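Hypothetical protein (Staphylococcus aureus subsp. aureus Mu50, PDB 4PEO) is probably an essential cysteine protease of the Prp family that removes the N-terminal nine residues of ribosomal protein bL27. Local coordinates at residues Glu11-Asp16 / Glu78-Leu83; Ser38-Gly43 / Leu87-Thr92; Ile58-Asp61 / His66-Ile69. All coordinates share one frame; numbering follows the deposited sequence.

Contact 1 (Glu11-Asp16 / Glu78-Leu83); sequences EGKVTD and EAQLIL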
loop_
_atom_site.group_PDB
_atom_site.type_symbol
_atom_site.label_atom_id
_atom_site.label_comp_id
_atom_site.label_asym_id
_atom_site.label_seq_id
_atom_site.Cartn_x
_atom_site.Cartn_y
_atom_site.Cartn_z
ATOM N N GLU B 11 22.753 -0.166 -4.891
ATOM C CA GLU B 11 22.112 0.418 -6.082
ATOM C C GLU B 11 20.768 1.095 -5.748
ATOM O O GLU B 11 20.072 1.569 -6.650
ATOM C CB GLU B 11 21.958 -0.625 -7.205
ATOM C CG GLU B 11 23.285 -1.084 -7.796
ATOM N N GLY B 12 20.432 1.145 -4.452
ATOM C CA GLY B 12 19.218 1.788 -3.956
ATOM C C GLY B 12 17.946 0.978 -4.125
ATOM O O GLY B 12 16.838 1.523 -4.021
ATOM N N LYS B 13 18.099 -0.345 -4.338
ATOM C CA LYS B 13 16.958 -1.240 -4.522
ATOM C C LYS B 13 16.593 -1.928 -3.214
ATOM O O LYS B 13 17.479 -2.339 -2.476
ATOM C CB LYS B 13 17.252 -2.290 -5.610
ATOM C CG LYS B 13 17.717 -1.703 -6.960
ATOM C CD LYS B 13 16.764 -0.632 -7.524
ATOM C CE LYS B 13 17.324 0.027 -8.764
ATOM N NZ LYS B 13 17.044 -0.785 -9.968
ATOM N N VAL B 14 15.289 -2.064 -2.944
ATOM C CA VAL B 14 14.808 -2.754 -1.735
ATOM C C VAL B 14 14.964 -4.252 -2.036
ATOM O O VAL B 14 14.293 -4.769 -2.933
ATOM C CB VAL B 14 13.333 -2.389 -1.399
ATOM C CG1 VAL B 14 12.825 -3.220 -0.212
ATOM C CG2 VAL B 14 13.176 -0.892 -1.107
ATOM N N THR B 15 15.855 -4.933 -1.308
ATOM C CA THR B 15 16.109 -6.366 -1.534
ATOM C C THR B 15 15.362 -7.240 -0.557
ATOM O O THR B 15 15.059 -8.386 -0.885
ATOM C CB THR B 15 17.614 -6.680 -1.515
ATOM O OG1 THR B 15 18.138 -6.429 -0.202
ATOM C CG2 THR B 15 18.399 -5.863 -2.576
ATOM N N ASP B 16 15.163 -6.752 0.676
ATOM C CA ASP B 16 14.512 -7.560 1.697
ATOM C C ASP B 16 13.690 -6.713 2.615
ATOM O O ASP B 16 14.095 -5.605 2.978
ATOM C CB ASP B 16 15.592 -8.254 2.567
ATOM C CG ASP B 16 16.509 -9.189 1.816
ATOM O OD1 ASP B 16 17.461 -8.696 1.179
ATOM O OD2 ASP B 16 16.304 -10.420 1.902
ATOM N N GLU B 78 8.425 -1.367 -11.367
ATOM C CA GLU B 78 7.060 -1.405 -10.826
ATOM C C GLU B 78 7.047 -2.059 -9.438
ATOM O O GLU B 78 6.477 -1.486 -8.506
ATOM C CB GLU B 78 6.122 -2.156 -11.770
ATOM C CG GLU B 78 5.733 -1.394 -13.024
ATOM C CD GLU B 78 4.664 -2.107 -13.831
ATOM O OE1 GLU B 78 4.739 -3.351 -13.969
ATOM O OE2 GLU B 78 3.743 -1.415 -14.320
ATOM N N ALA B 79 7.707 -3.231 -9.282
ATOM C CA ALA B 79 7.786 -3.912 -7.979
ATOM C C ALA B 79 8.533 -3.001 -6.986
ATOM O O ALA B 79 8.113 -2.886 -5.840
ATOM C CB ALA B 79 8.517 -5.246 -8.124
ATOM N N GLN B 80 9.605 -2.314 -7.446
ATOM C CA GLN B 80 10.357 -1.397 -6.578
ATOM C C GLN B 80 9.480 -0.228 -6.109
ATOM O O GLN B 80 9.511 0.120 -4.921
ATOM C CB GLN B 80 11.627 -0.899 -7.264
ATOM C CG GLN B 80 12.734 -1.977 -7.295
ATOM C CD GLN B 80 13.225 -2.318 -5.899
ATOM O OE1 GLN B 80 13.599 -1.436 -5.131
ATOM N NE2 GLN B 80 13.261 -3.599 -5.537
ATOM N N LEU B 81 8.657 0.325 -7.013
ATOM C CA LEU B 81 7.734 1.405 -6.634
ATOM C C LEU B 81 6.732 0.903 -5.585
ATOM O O LEU B 81 6.438 1.619 -4.626
ATOM C CB LEU B 81 6.985 1.959 -7.855
ATOM C CG LEU B 81 6.042 3.125 -7.581
ATOM C CD1 LEU B 81 6.791 4.331 -7.004
ATOM C CD2 LEU B 81 5.286 3.516 -8.830
ATOM N N ILE B 82 6.212 -0.321 -5.753
ATOM C CA ILE B 82 5.277 -0.899 -4.778
ATOM C C ILE B 82 5.956 -1.066 -3.415
ATOM O O ILE B 82 5.367 -0.740 -2.380
ATOM C CB ILE B 82 4.655 -2.214 -5.316
ATOM C CG1 ILE B 82 3.772 -1.904 -6.564
ATOM C CG2 ILE B 82 3.814 -2.900 -4.212
ATOM C CD1 ILE B 82 3.289 -3.167 -7.325
ATOM N N LEU B 83 7.215 -1.530 -3.409
ATOM C CA LEU B 83 7.956 -1.684 -2.152
ATOM C C LEU B 83 8.210 -0.329 -1.486
ATOM O O LEU B 83 8.044 -0.210 -0.269
ATOM C CB LEU B 83 9.265 -2.452 -2.390
ATOM C CG LEU B 83 9.081 -3.953 -2.674
ATOM C CD1 LEU B 83 10.383 -4.555 -3.220
ATOM C CD2 LEU B 83 8.618 -4.700 -1.406
HETATM O O HOH W 1 13.980 1.109 -5.005
#
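Val14 opens strand 14-20 and faces Gln80 on helix 77-96 across a CA to CA distance of 6.7 Å, close enough for the helix to address the strand backbone through one side-chain amide. Gln80 grips both polar groups of Val14: Val14 N donates to Gln80 OE1 at 2.8 Å, and Gln80 NE2 donates to Val14 O at 3.0 Å. Both bonds are fairly straight (161° and 168° at the hydrogen), and Val14 O lies in the plane of the Gln80 amide, which fixes the rotation of that group and tells its oxygen from its nitrogen. The amide gets there because the Gln80 chain bends at chi2 (-65°), which brings it up to the backbone of Val14. A water adds a third link, donating to Gln80 OE1 and to Gly12 O, so that OE1 accepts from two donors. Lys13 crosses Gln80 at about a right angle, with Lys13 CB 3.8 Å from Gln80 OE1. One helical turn on from Gln80 the contact turns apolar, with Val14 CB 4.1 Å from Leu83 CD1. Val14 O also accepts from Ser71 OG, and Thr15 and Asp16 form a classic beta bulge opposite Thr7 on strand 2-8. Helix 77-96 thus lies against the start of strand 14-20, while Ala79, Ile82 and Leu83 reach Ile48 of the adjoining helix 36-51.

Contact 2 (Ser38-Gly43 / Leu87-Thr92); sequences SAVLFG and LVSLQT
Val40 meets Ser89 and Leu90 where helices 36-51 and 77-96 pass each other, the CA atoms of Val40 and Ser89 being 7.0 Å apart. Val40 carries the contact with both methyls. With CG1 anti to the backbone N (chi1 169°), that branch reaches Leu90, and Val40 CG1 stands 4.0 Å from Leu90 CD2. The same methyl comes alongside the stem of the serine, Val40 CG1 lying 3.6 Å from Ser89 CB in the modelled conformer, a distance to be taken as tentative. No hydrogen bond crosses between the segments; Ser89 is deposited in two conformers, so where its hydroxyl lies against Val40 is less certain. The two helices lie on one face of the mixed sheet in a compact alpha/beta arrangement, and their outer side takes part in the dimer: Val40 packs on Val40 of the second subunit, and Ser89 on its Ala39. Leu41, next in sequence, turns instead to the sheet, where it lies on Val17, Met19 and Ile69. Phe42 sets its ring edge-to-face (T-shaped) with that of Phe67 on strand 67-70. On the partner helix, Thr92 OG1 donates to Val88 O at 2.8 Å from above the carbonyl plane, opposite in face to the backbone N of Thr92, and also pairs with Asn46 ND2 of the second subunit.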
loop_
_atom_site.group_PDB
_atom_site.type_symbol
_atom_site.label_atom_id
_atom_site.label_comp_id
_atom_site.label_asym_id
_atom_site.label_seq_id
_atom_site.Cartn_x
_atom_site.Cartn_y
_atom_site.Cartn_z
ATOM N N SER B 38 -0.144 -5.004 8.994
ATOM C CA SER B 38 -0.395 -6.279 8.310
ATOM C C SER B 38 -1.084 -6.084 6.962
ATOM O O SER B 38 -0.659 -6.677 5.971
ATOM C CB SER B 38 -1.199 -7.225 9.198
ATOM O OG SER B 38 -0.447 -7.571 10.347
ATOM N N ALA B 39 -2.117 -5.232 6.921
ATOM C CA ALA B 39 -2.869 -4.946 5.696
ATOM C C ALA B 39 -1.962 -4.335 4.630
ATOM O O ALA B 39 -2.053 -4.708 3.466
ATOM C CB ALA B 39 -4.037 -4.014 5.993
ATOM N N VAL B 40 -1.078 -3.412 5.037
ATOM C CA VAL B 40 -0.137 -2.747 4.128
ATOM C C VAL B 40 0.862 -3.772 3.576
ATOM O O VAL B 40 1.101 -3.813 2.369
ATOM C CB VAL B 40 0.570 -1.549 4.825
ATOM C CG1 VAL B 40 1.737 -1.031 3.984
ATOM C CG2 VAL B 40 -0.415 -0.423 5.107
ATOM N N LEU B 41 1.429 -4.607 4.422
ATOM C CA LEU B 41 2.389 -5.587 3.965
ATOM C C LEU B 41 1.781 -6.658 3.063
ATOM O O LEU B 41 2.235 -6.836 1.964
ATOM C CB LEU B 41 3.091 -6.192 5.161
ATOM C CG LEU B 41 4.308 -7.093 5.010
ATOM C CD1 LEU B 41 4.213 -8.208 4.018
ATOM C CD2 LEU B 41 5.639 -6.384 5.081
ATOM N N PHE B 42 0.750 -7.353 3.544
ATOM C CA PHE B 42 0.129 -8.406 2.733
ATOM C C PHE B 42 -0.474 -7.869 1.443
ATOM O O PHE B 42 -0.308 -8.489 0.395
ATOM C CB PHE B 42 -0.881 -9.236 3.546
ATOM C CG PHE B 42 -0.312 -9.863 4.804
ATOM C CD1 PHE B 42 0.943 -10.462 4.798
ATOM C CD2 PHE B 42 -1.050 -9.889 5.981
ATOM C CE1 PHE B 42 1.471 -11.032 5.965
ATOM C CE2 PHE B 42 -0.524 -10.458 7.145
ATOM C CZ PHE B 42 0.736 -11.019 7.131
ATOM N N GLY B 43 -1.093 -6.688 1.516
ATOM C CA GLY B 43 -1.686 -6.042 0.353
ATOM C C GLY B 43 -0.624 -5.708 -0.674
ATOM O O GLY B 43 -0.836 -5.928 -1.868
ATOM N N LEU B 87 6.799 0.994 2.110
ATOM C CA LEU B 87 7.661 1.620 3.130
ATOM C C LEU B 87 7.154 2.985 3.560
ATOM O O LEU B 87 7.082 3.255 4.761
ATOM C CB LEU B 87 9.131 1.670 2.677
ATOM C CG LEU B 87 9.790 0.296 2.409
ATOM C CD1 LEU B 87 11.219 0.468 1.927
ATOM C CD2 LEU B 87 9.657 -0.642 3.619
ATOM N N VAL B 88 6.709 3.826 2.596
ATOM C CA VAL B 88 6.114 5.126 2.932
ATOM C C VAL B 88 4.857 4.907 3.799
ATOM O O VAL B 88 4.654 5.630 4.794
ATOM C CB VAL B 88 5.823 5.961 1.652
ATOM C CG1 VAL B 88 4.968 7.197 1.970
ATOM C CG2 VAL B 88 7.126 6.376 0.974
ATOM N N SER B 89 4.031 3.888 3.442
ATOM C CA SER B 89 2.815 3.584 4.199
ATOM C C SER B 89 3.133 3.128 5.630
ATOM O O SER B 89 2.456 3.564 6.576
ATOM C CB SER B 89 1.976 2.541 3.476
ATOM O OG SER B 89 0.686 2.498 4.051
ATOM N N LEU B 90 4.185 2.308 5.798
ATOM C CA LEU B 90 4.617 1.823 7.122
ATOM C C LEU B 90 5.204 2.964 7.948
ATOM O O LEU B 90 4.919 3.066 9.146
ATOM C CB LEU B 90 5.620 0.663 6.979
ATOM C CG LEU B 90 5.048 -0.659 6.430
ATOM C CD1 LEU B 90 6.171 -1.693 6.213
ATOM C CD2 LEU B 90 3.941 -1.225 7.340
ATOM N N GLN B 91 5.970 3.860 7.294
ATOM C CA GLN B 91 6.518 5.075 7.940
ATOM C C GLN B 91 5.378 5.977 8.423
ATOM O O GLN B 91 5.502 6.595 9.478
ATOM C CB GLN B 91 7.411 5.864 6.971
ATOM C CG GLN B 91 8.769 5.210 6.712
ATOM C CD GLN B 91 9.594 5.904 5.645
ATOM O OE1 GLN B 91 9.090 6.656 4.795
ATOM N NE2 GLN B 91 10.892 5.644 5.656
ATOM N N THR B 92 4.259 6.042 7.655
ATOM C CA THR B 92 3.071 6.829 8.027
ATOM C C THR B 92 2.469 6.271 9.331
ATOM O O THR B 92 2.147 7.051 10.242
ATOM C CB THR B 92 2.064 6.891 6.854
ATOM O OG1 THR B 92 2.730 7.433 5.714
ATOM C CG2 THR B 92 0.804 7.716 7.195
#

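Contact 3 (Ile58-Asp61 / His66-Ile69); sequences INYD and HFHI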
loop_
_atom_site.group_PDB
_atom_site.type_symbol
_atom_site.label_atom_id
_atom_site.label_comp_id
_atom_site.label_asym_id
_atom_site.label_seq_id
_atom_site.Cartn_x
_atom_site.Cartn_y
_atom_site.Cartn_z
ATOM N N ILE B 58 9.190 -15.512 -0.863
ATOM C CA ILE B 58 8.500 -15.267 0.404
ATOM C C ILE B 58 8.758 -16.420 1.355
ATOM O O ILE B 58 8.545 -17.586 0.992
ATOM C CB ILE B 58 6.970 -15.041 0.184
ATOM C CG1 ILE B 58 6.616 -13.905 -0.841
ATOM C CG2 ILE B 58 6.171 -14.925 1.501
ATOM C CD1 ILE B 58 7.000 -12.496 -0.489
ATOM N N ASN B 59 9.192 -16.097 2.578
ATOM C CA ASN B 59 9.398 -17.103 3.620
ATOM C C ASN B 59 8.799 -16.585 4.919
ATOM O O ASN B 59 8.710 -15.371 5.113
ATOM C CB ASN B 59 10.870 -17.437 3.802
ATOM C CG ASN B 59 11.399 -18.358 2.737
ATOM O OD1 ASN B 59 11.206 -19.575 2.784
ATOM N ND2 ASN B 59 12.045 -17.791 1.737
ATOM N N TYR B 60 8.345 -17.507 5.782
ATOM C CA TYR B 60 7.782 -17.183 7.092
ATOM C C TYR B 60 7.863 -18.434 7.951
ATOM O O TYR B 60 7.930 -19.548 7.410
ATOM C CB TYR B 60 6.333 -16.657 7.012
ATOM C CG TYR B 60 5.433 -17.453 6.090
ATOM C CD1 TYR B 60 4.800 -18.612 6.531
ATOM C CD2 TYR B 60 5.215 -17.050 4.776
ATOM C CE1 TYR B 60 3.987 -19.361 5.681
ATOM C CE2 TYR B 60 4.411 -17.794 3.914
ATOM C CZ TYR B 60 3.783 -18.938 4.377
ATOM O OH TYR B 60 2.970 -19.659 3.535
ATOM N N ASP B 61 7.845 -18.269 9.276
ATOM C CA ASP B 61 7.897 -19.443 10.153
ATOM C C ASP B 61 6.536 -20.139 10.187
ATOM O O ASP B 61 5.583 -19.634 9.592
ATOM C CB ASP B 61 8.446 -19.091 11.556
ATOM C CG ASP B 61 7.620 -18.148 12.408
ATOM O OD1 ASP B 61 6.373 -18.276 12.409
ATOM O OD2 ASP B 61 8.220 -17.304 13.108
ATOM N N HIS B 66 8.134 -13.780 11.287
ATOM C CA HIS B 66 9.332 -13.541 10.468
ATOM C C HIS B 66 9.017 -13.583 8.963
ATOM O O HIS B 66 9.638 -14.330 8.203
ATOM C CB HIS B 66 10.468 -14.522 10.859
ATOM C CG HIS B 66 10.827 -14.471 12.316
ATOM N ND1 HIS B 66 10.251 -15.331 13.233
ATOM C CD2 HIS B 66 11.662 -13.634 12.971
ATOM C CE1 HIS B 66 10.783 -15.025 14.407
ATOM N NE2 HIS B 66 11.620 -13.998 14.308
ATOM N N PHE B 67 8.006 -12.807 8.556
ATOM C CA PHE B 67 7.546 -12.747 7.170
ATOM C C PHE B 67 8.552 -11.981 6.338
ATOM O O PHE B 67 8.707 -10.773 6.486
ATOM C CB PHE B 67 6.141 -12.150 7.089
ATOM C CG PHE B 67 5.499 -12.295 5.731
ATOM C CD1 PHE B 67 5.767 -11.381 4.717
ATOM C CD2 PHE B 67 4.627 -13.342 5.464
ATOM C CE1 PHE B 67 5.185 -11.519 3.456
ATOM C CE2 PHE B 67 4.035 -13.471 4.205
ATOM C CZ PHE B 67 4.290 -12.537 3.222
ATOM N N HIS B 68 9.273 -12.721 5.506
ATOM C CA HIS B 68 10.384 -12.221 4.723
ATOM C C HIS B 68 10.072 -12.187 3.252
ATOM O O HIS B 68 9.787 -13.221 2.647
ATOM C CB HIS B 68 11.623 -13.111 4.996
ATOM C CG HIS B 68 12.829 -12.769 4.179
ATOM N ND1 HIS B 68 13.762 -13.736 3.838
ATOM C CD2 HIS B 68 13.224 -11.580 3.662
ATOM C CE1 HIS B 68 14.682 -13.108 3.124
ATOM N NE2 HIS B 68 14.416 -11.800 3.023
ATOM N N ILE B 69 10.118 -10.977 2.688
ATOM C CA ILE B 69 9.979 -10.711 1.264
ATOM C C ILE B 69 11.395 -10.509 0.741
ATOM O O ILE B 69 12.077 -9.573 1.167
ATOM C CB ILE B 69 9.134 -9.445 0.960
ATOM C CG1 ILE B 69 7.756 -9.467 1.657
ATOM C CG2 ILE B 69 9.045 -9.219 -0.562
ATOM C CD1 ILE B 69 7.125 -8.032 1.796
HETATM O O HOH W 2 12.437 -14.956 1.499
#
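Asn59 and His68 form the antiparallel hydrogen-bonded pair of this hairpin, with His68 N donating to Asn59 O at 2.7 Å and Asn59 N to His68 O at 2.9 Å. The next pair, Ile58 with Ile69, is non-hydrogen-bonded, and the two side chains run side by side, Ile58 CD1 lying 3.8 Å from Ile69 CG1. The other branch of Ile58 serves Phe67: a chi1 of -55° commits CG1 to the Ile69 side and leaves Ile58 CG2 to meet the far end of the ring, 3.5 Å from Phe67 CZ. Tyr60 lies alongside the same phenylalanine. Their rings are almost parallel (2°) but slid apart, with centroids 5.8 Å from each other, so they barely overlap, and Tyr60 CD2 touches Phe67 CE2 at 3.8 Å. Toward the turn, His66 ND1 donates to Asp61 OD2 at 2.8 Å. The acceptor lies near the imidazole plane and is met on its anti side, somewhat out of the carboxylate plane, the carboxylate being turned 70° from the ring. Asp61 OD1 accepts from Gly65 N, so the carboxylate ties the turn together from both oxygens. Further out, His66 N donates to Asp20, His68 NE2 to Asp16, and a water accepts from Asn59 ND2. Phe67 rests on Leu41 of helix 36-51 and on His22, the probable proton donor of the active site. The chemistry is thus divided: apolar side chains seat the hairpin on the helix beside that site, whereas the Asp61 carboxylate would probably favour a protonated His66 at the exposed turn.

Contacts 1 and 2 are buried and share helix 77-96, which meets strand 14-20 in the first and helix 36-51 in the second; they touch where Val14 packs on Leu87. Contact 3 lies at the surface, in a hairpin at one edge of the sheet. Chemistry follows place: a side-chain amide reads a strand backbone in contact 1, contact 2 is mainly apolar packing of small and branched side chains whose members also form part of the dimer interface, and contact 3 combines strand pairing with a His-carboxylate bond. Contact 3 reaches contact 1 through Asp16 and His68, and contact 2 through Leu41 and Phe42 against Phe67. Both buried contacts also border the second subunit, which does not touch the hairpin segments.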